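Local coordinates for carbohydrate kinase, FGGY (Rhodospirillum rubrum, PDB 3IFR), which probably phosphorylates D-xylulose at the expense of ATP, as a sugar kinase of the FGGY family, at residues Pro212-Thr224 against Leu233-Asp245. Residues are numbered along the deposited sequence; the frame is centred on the assembly and turned at random.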
loop_
_atom_site.group_PDB
_atom_site.type_symbol
_atom_site.label_atom_id
_atom_site.label_comp_id
_atom_site.label_asym_id
_atom_site.label_seq_id
_atom_site.Cartn_x
_atom_site.Cartn_y
_atom_site.Cartn_z
ATOM N N PRO A 212 6.828 0.208 -22.266
ATOM C CA PRO A 212 7.364 1.465 -21.736
ATOM C C PRO A 212 6.564 1.884 -20.509
ATOM O O PRO A 212 5.338 1.638 -20.451
ATOM C CB PRO A 212 7.112 2.478 -22.871
ATOM C CG PRO A 212 6.715 1.712 -24.064
ATOM C CD PRO A 212 6.222 0.354 -23.605
ATOM N N ALA A 213 7.240 2.524 -19.553
ATOM C CA ALA A 213 6.568 3.060 -18.369
ATOM C C ALA A 213 5.721 4.296 -18.702
ATOM O O ALA A 213 6.022 5.056 -19.640
ATOM C CB ALA A 213 7.568 3.381 -17.269
ATOM N N HIS A 214 4.661 4.492 -17.935
ATOM C CA HIS A 214 3.746 5.604 -18.185
ATOM C C HIS A 214 3.345 6.207 -16.847
ATOM O O HIS A 214 3.038 5.460 -15.903
ATOM C CB HIS A 214 2.502 5.097 -18.919
ATOM C CG HIS A 214 1.397 6.105 -19.036
ATOM N ND1 HIS A 214 1.236 6.905 -20.143
ATOM C CD2 HIS A 214 0.372 6.407 -18.200
ATOM C CE1 HIS A 214 0.172 7.676 -19.980
ATOM N NE2 HIS A 214 -0.380 7.369 -18.819
ATOM N N PRO A 215 3.342 7.556 -16.752
ATOM C CA PRO A 215 3.038 8.152 -15.444
ATOM C C PRO A 215 1.543 8.249 -15.242
ATOM O O PRO A 215 0.814 8.668 -16.139
ATOM C CB PRO A 215 3.651 9.549 -15.542
ATOM C CG PRO A 215 3.754 9.828 -17.048
ATOM C CD PRO A 215 3.400 8.575 -17.811
ATOM N N THR A 216 1.092 7.900 -14.053
ATOM C CA THR A 216 -0.326 7.856 -13.743
ATOM C C THR A 216 -1.165 9.041 -14.229
ATOM O O THR A 216 -2.236 8.852 -14.820
ATOM C CB THR A 216 -0.510 7.727 -12.236
ATOM O OG1 THR A 216 0.157 6.549 -11.779
ATOM C CG2 THR A 216 -1.976 7.646 -11.884
ATOM N N HIS A 217 -0.706 10.263 -13.971
ATOM C CA HIS A 217 -1.538 11.447 -14.221
ATOM C C HIS A 217 -1.822 11.750 -15.707
ATOM O O HIS A 217 -2.796 12.454 -16.023
ATOM C CB HIS A 217 -0.919 12.672 -13.561
ATOM C CG HIS A 217 0.361 13.109 -14.193
ATOM N ND1 HIS A 217 1.575 12.506 -13.918
ATOM C CD2 HIS A 217 0.621 14.075 -15.109
ATOM C CE1 HIS A 217 2.530 13.096 -14.625
ATOM N NE2 HIS A 217 1.969 14.040 -15.367
ATOM N N ARG A 218 -0.986 11.233 -16.611
ATOM C CA ARG A 218 -1.184 11.484 -18.032
ATOM C C ARG A 218 -2.206 10.520 -18.621
ATOM O O ARG A 218 -2.299 9.373 -18.175
ATOM C CB ARG A 218 0.114 11.293 -18.799
ATOM C CG ARG A 218 1.129 12.384 -18.672
ATOM C CD ARG A 218 2.212 12.143 -19.715
ATOM N NE ARG A 218 3.483 12.713 -19.300
ATOM C CZ ARG A 218 4.672 12.257 -19.686
ATOM N NH1 ARG A 218 4.763 11.206 -20.520
ATOM N NH2 ARG A 218 5.768 12.862 -19.230
ATOM N N VAL A 219 -2.939 10.964 -19.639
ATOM C CA VAL A 219 -3.894 10.120 -20.335
ATOM C C VAL A 219 -3.134 8.990 -20.996
ATOM O O VAL A 219 -2.129 9.230 -21.663
ATOM C CB VAL A 219 -4.686 10.902 -21.439
ATOM C CG1 VAL A 219 -5.966 10.193 -21.778
ATOM C CG2 VAL A 219 -5.015 12.278 -20.990
ATOM N N LEU A 220 -3.626 7.763 -20.821
ATOM C CA LEU A 220 -2.999 6.564 -21.361
ATOM C C LEU A 220 -3.575 6.162 -22.737
ATOM O O LEU A 220 -2.841 5.738 -23.643
ATOM C CB LEU A 220 -3.101 5.414 -20.335
ATOM C CG LEU A 220 -3.079 3.962 -20.839
ATOM C CD1 LEU A 220 -1.817 3.738 -21.650
ATOM C CD2 LEU A 220 -3.143 2.937 -19.719
ATOM N N GLY A 221 -4.890 6.295 -22.889
ATOM C CA GLY A 221 -5.543 6.010 -24.153
ATOM C C GLY A 221 -7.034 6.183 -24.004
ATOM O O GLY A 221 -7.501 6.913 -23.146
ATOM N N ALA A 222 -7.799 5.516 -24.846
ATOM C CA ALA A 222 -9.243 5.638 -24.790
ATOM C C ALA A 222 -9.871 4.235 -24.811
ATOM O O ALA A 222 -9.290 3.316 -25.354
ATOM C CB ALA A 222 -9.719 6.434 -25.970
ATOM N N VAL A 223 -11.057 4.097 -24.214
ATOM C CA VAL A 223 -11.822 2.853 -24.238
ATOM C C VAL A 223 -12.192 2.521 -25.673
ATOM O O VAL A 223 -12.785 3.327 -26.381
ATOM C CB VAL A 223 -13.126 2.949 -23.407
ATOM C CG1 VAL A 223 -14.055 1.769 -23.667
ATOM C CG2 VAL A 223 -12.825 3.050 -21.922
ATOM N N THR A 224 -11.854 1.307 -26.086
ATOM C CA THR A 224 -12.086 0.868 -27.442
ATOM C C THR A 224 -13.518 0.393 -27.639
ATOM O O THR A 224 -14.324 0.328 -26.704
ATOM C CB THR A 224 -11.198 -0.310 -27.763
ATOM O OG1 THR A 224 -11.495 -1.358 -26.828
ATOM C CG2 THR A 224 -9.747 0.084 -27.635
ATOM N N LEU A 233 -18.967 1.086 -20.626
ATOM C CA LEU A 233 -18.302 2.397 -20.751
ATOM C C LEU A 233 -18.518 2.996 -22.138
ATOM O O LEU A 233 -18.561 2.281 -23.150
ATOM C CB LEU A 233 -16.797 2.284 -20.463
ATOM C CG LEU A 233 -16.287 2.513 -19.024
ATOM C CD1 LEU A 233 -17.346 2.302 -17.985
ATOM C CD2 LEU A 233 -14.991 1.722 -18.634
ATOM N N PRO A 234 -18.660 4.324 -22.198
ATOM C CA PRO A 234 -18.837 4.967 -23.506
ATOM C C PRO A 234 -17.629 4.706 -24.379
ATOM O O PRO A 234 -16.502 4.664 -23.889
ATOM C CB PRO A 234 -18.915 6.471 -23.168
ATOM C CG PRO A 234 -19.239 6.543 -21.726
ATOM C CD PRO A 234 -18.663 5.281 -21.088
ATOM N N THR A 235 -17.857 4.519 -25.664
ATOM C CA THR A 235 -16.745 4.365 -26.582
ATOM C C THR A 235 -15.823 5.602 -26.527
ATOM O O THR A 235 -16.284 6.734 -26.406
ATOM C CB THR A 235 -17.279 4.165 -27.996
ATOM O OG1 THR A 235 -18.104 2.987 -28.016
ATOM C CG2 THR A 235 -16.141 3.995 -28.975
ATOM N N GLY A 236 -14.516 5.396 -26.597
ATOM C CA GLY A 236 -13.615 6.541 -26.606
ATOM C C GLY A 236 -13.364 7.255 -25.274
ATOM O O GLY A 236 -12.576 8.172 -25.220
ATOM N N LEU A 237 -14.022 6.823 -24.201
ATOM C CA LEU A 237 -13.751 7.350 -22.878
ATOM C C LEU A 237 -12.266 7.433 -22.558
ATOM O O LEU A 237 -11.560 6.411 -22.590
ATOM C CB LEU A 237 -14.378 6.451 -21.822
ATOM C CG LEU A 237 -14.411 7.121 -20.454
ATOM C CD1 LEU A 237 -15.378 8.294 -20.561
ATOM C CD2 LEU A 237 -14.845 6.163 -19.282
ATOM N N PRO A 238 -11.789 8.633 -22.179
ATOM C CA PRO A 238 -10.375 8.707 -21.780
ATOM C C PRO A 238 -10.016 7.792 -20.608
ATOM O O PRO A 238 -10.693 7.787 -19.557
ATOM C CB PRO A 238 -10.195 10.166 -21.380
ATOM C CG PRO A 238 -11.277 10.873 -22.158
ATOM C CD PRO A 238 -12.448 9.948 -22.145
ATOM N N VAL A 239 -8.929 7.055 -20.773
ATOM C CA VAL A 239 -8.387 6.251 -19.696
ATOM C C VAL A 239 -7.011 6.752 -19.289
ATOM O O VAL A 239 -6.123 6.873 -20.124
ATOM C CB VAL A 239 -8.241 4.798 -20.125
ATOM C CG1 VAL A 239 -7.704 3.966 -18.960
ATOM C CG2 VAL A 239 -9.591 4.253 -20.612
ATOM N N TYR A 240 -6.839 7.036 -18.009
ATOM C CA TYR A 240 -5.591 7.579 -17.450
ATOM C C TYR A 240 -4.576 6.493 -17.137
ATOM O O TYR A 240 -4.883 5.308 -17.258
ATOM C CB TYR A 240 -5.909 8.412 -16.203
ATOM C CG TYR A 240 -6.542 9.697 -16.641
ATOM C CD1 TYR A 240 -7.926 9.810 -16.778
ATOM C CD2 TYR A 240 -5.742 10.764 -17.063
ATOM C CE1 TYR A 240 -8.505 10.979 -17.242
ATOM C CE2 TYR A 240 -6.302 11.920 -17.543
ATOM C CZ TYR A 240 -7.673 12.030 -17.632
ATOM O OH TYR A 240 -8.195 13.206 -18.110
ATOM N N GLY A 241 -3.365 6.902 -16.797
ATOM C CA GLY A 241 -2.358 5.969 -16.370
ATOM C C GLY A 241 -2.876 5.158 -15.192
ATOM O O GLY A 241 -3.615 5.670 -14.352
ATOM N N GLY A 242 -2.501 3.887 -15.112
ATOM C CA GLY A 242 -2.825 3.124 -13.918
ATOM C C GLY A 242 -2.104 3.652 -12.686
ATOM O O GLY A 242 -0.997 4.212 -12.777
ATOM N N ALA A 243 -2.725 3.432 -11.551
ATOM C CA ALA A 243 -2.337 4.018 -10.309
ATOM C C ALA A 243 -2.003 2.958 -9.318
ATOM O O ALA A 243 -2.705 2.038 -9.180
ATOM C CB ALA A 243 -3.435 4.856 -9.811
ATOM N N ALA A 244 -0.898 3.093 -8.634
ATOM C CA ALA A 244 -0.574 2.182 -7.570
ATOM C C ALA A 244 -1.546 2.257 -6.367
ATOM O O ALA A 244 -1.713 3.272 -5.834
ATOM C CB ALA A 244 0.823 2.383 -7.140
ATOM N N ASP A 245 -2.161 1.165 -5.967
ATOM C CA ASP A 245 -3.194 1.217 -4.952
ATOM C C ASP A 245 -2.914 1.914 -3.635
ATOM O O ASP A 245 -3.703 2.688 -3.221
ATOM C CB ASP A 245 -3.926 -0.106 -4.739
ATOM C CG ASP A 245 -3.097 -1.166 -4.087
ATOM O OD1 ASP A 245 -1.909 -1.038 -3.894
ATOM O OD2 ASP A 245 -3.656 -2.150 -3.753
HETATM O O HOH W 1 0.614 4.846 -14.944
HETATM O O HOH W 2 1.271 4.816 -9.649
#
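The imidazole of H214 meets G241 edge-on, its CD2 3.3 Å from G241 CA, near the ring plane. With CG trans to the backbone N (chi1 171°), the ring reaches across the following P215-R218 turn, and NE2 donates to R218 O at 2.8 Å from above that carbonyl's plane. G241 N approaches the same oxygen nearly in line with its C=O, though the N-H itself is bent away from it (141°), so two donors grip it; a CB on G241 would run into H214, P215 O and T216. A leucine in place of H214 would probably deprive R218 O of its imidazole donor, leaving G241 N still bound, and set the 215-218 turn freer to shift. Beside this, T216 OG1 donates to G242 O at 2.8 Å, while water 2 links the same hydroxyl to A244 N.

Further along, V239 O takes both L220 N (2.7 Å) and G221 N (3.1 Å) in its carbonyl plane, and V239 N returns a nearly straight bond to G221 O. V219 CG2 lies obliquely against the Y240 ring at CE2. Past A222, V223 sends CG2 across V239 CG2 at about a right angle, 3.7 Å apart, and onto L237 CB; its N donates to L237 O and its O accepts from G236 N, both partners belonging to the type II turn P234-L237.

Outside the pair, I80 of strand 77-84 packs on L233, L237 and V239, and helix 163-172 touches V239 and L220. The pair exemplifies the classic beta bulge: L220 and G221 both face V239, shifting the register by one residue where edge strand 219-222 runs antiparallel to strand 238-244 in the mixed sheet of the N-terminal, actin-like ATPase domain of FGGY kinases.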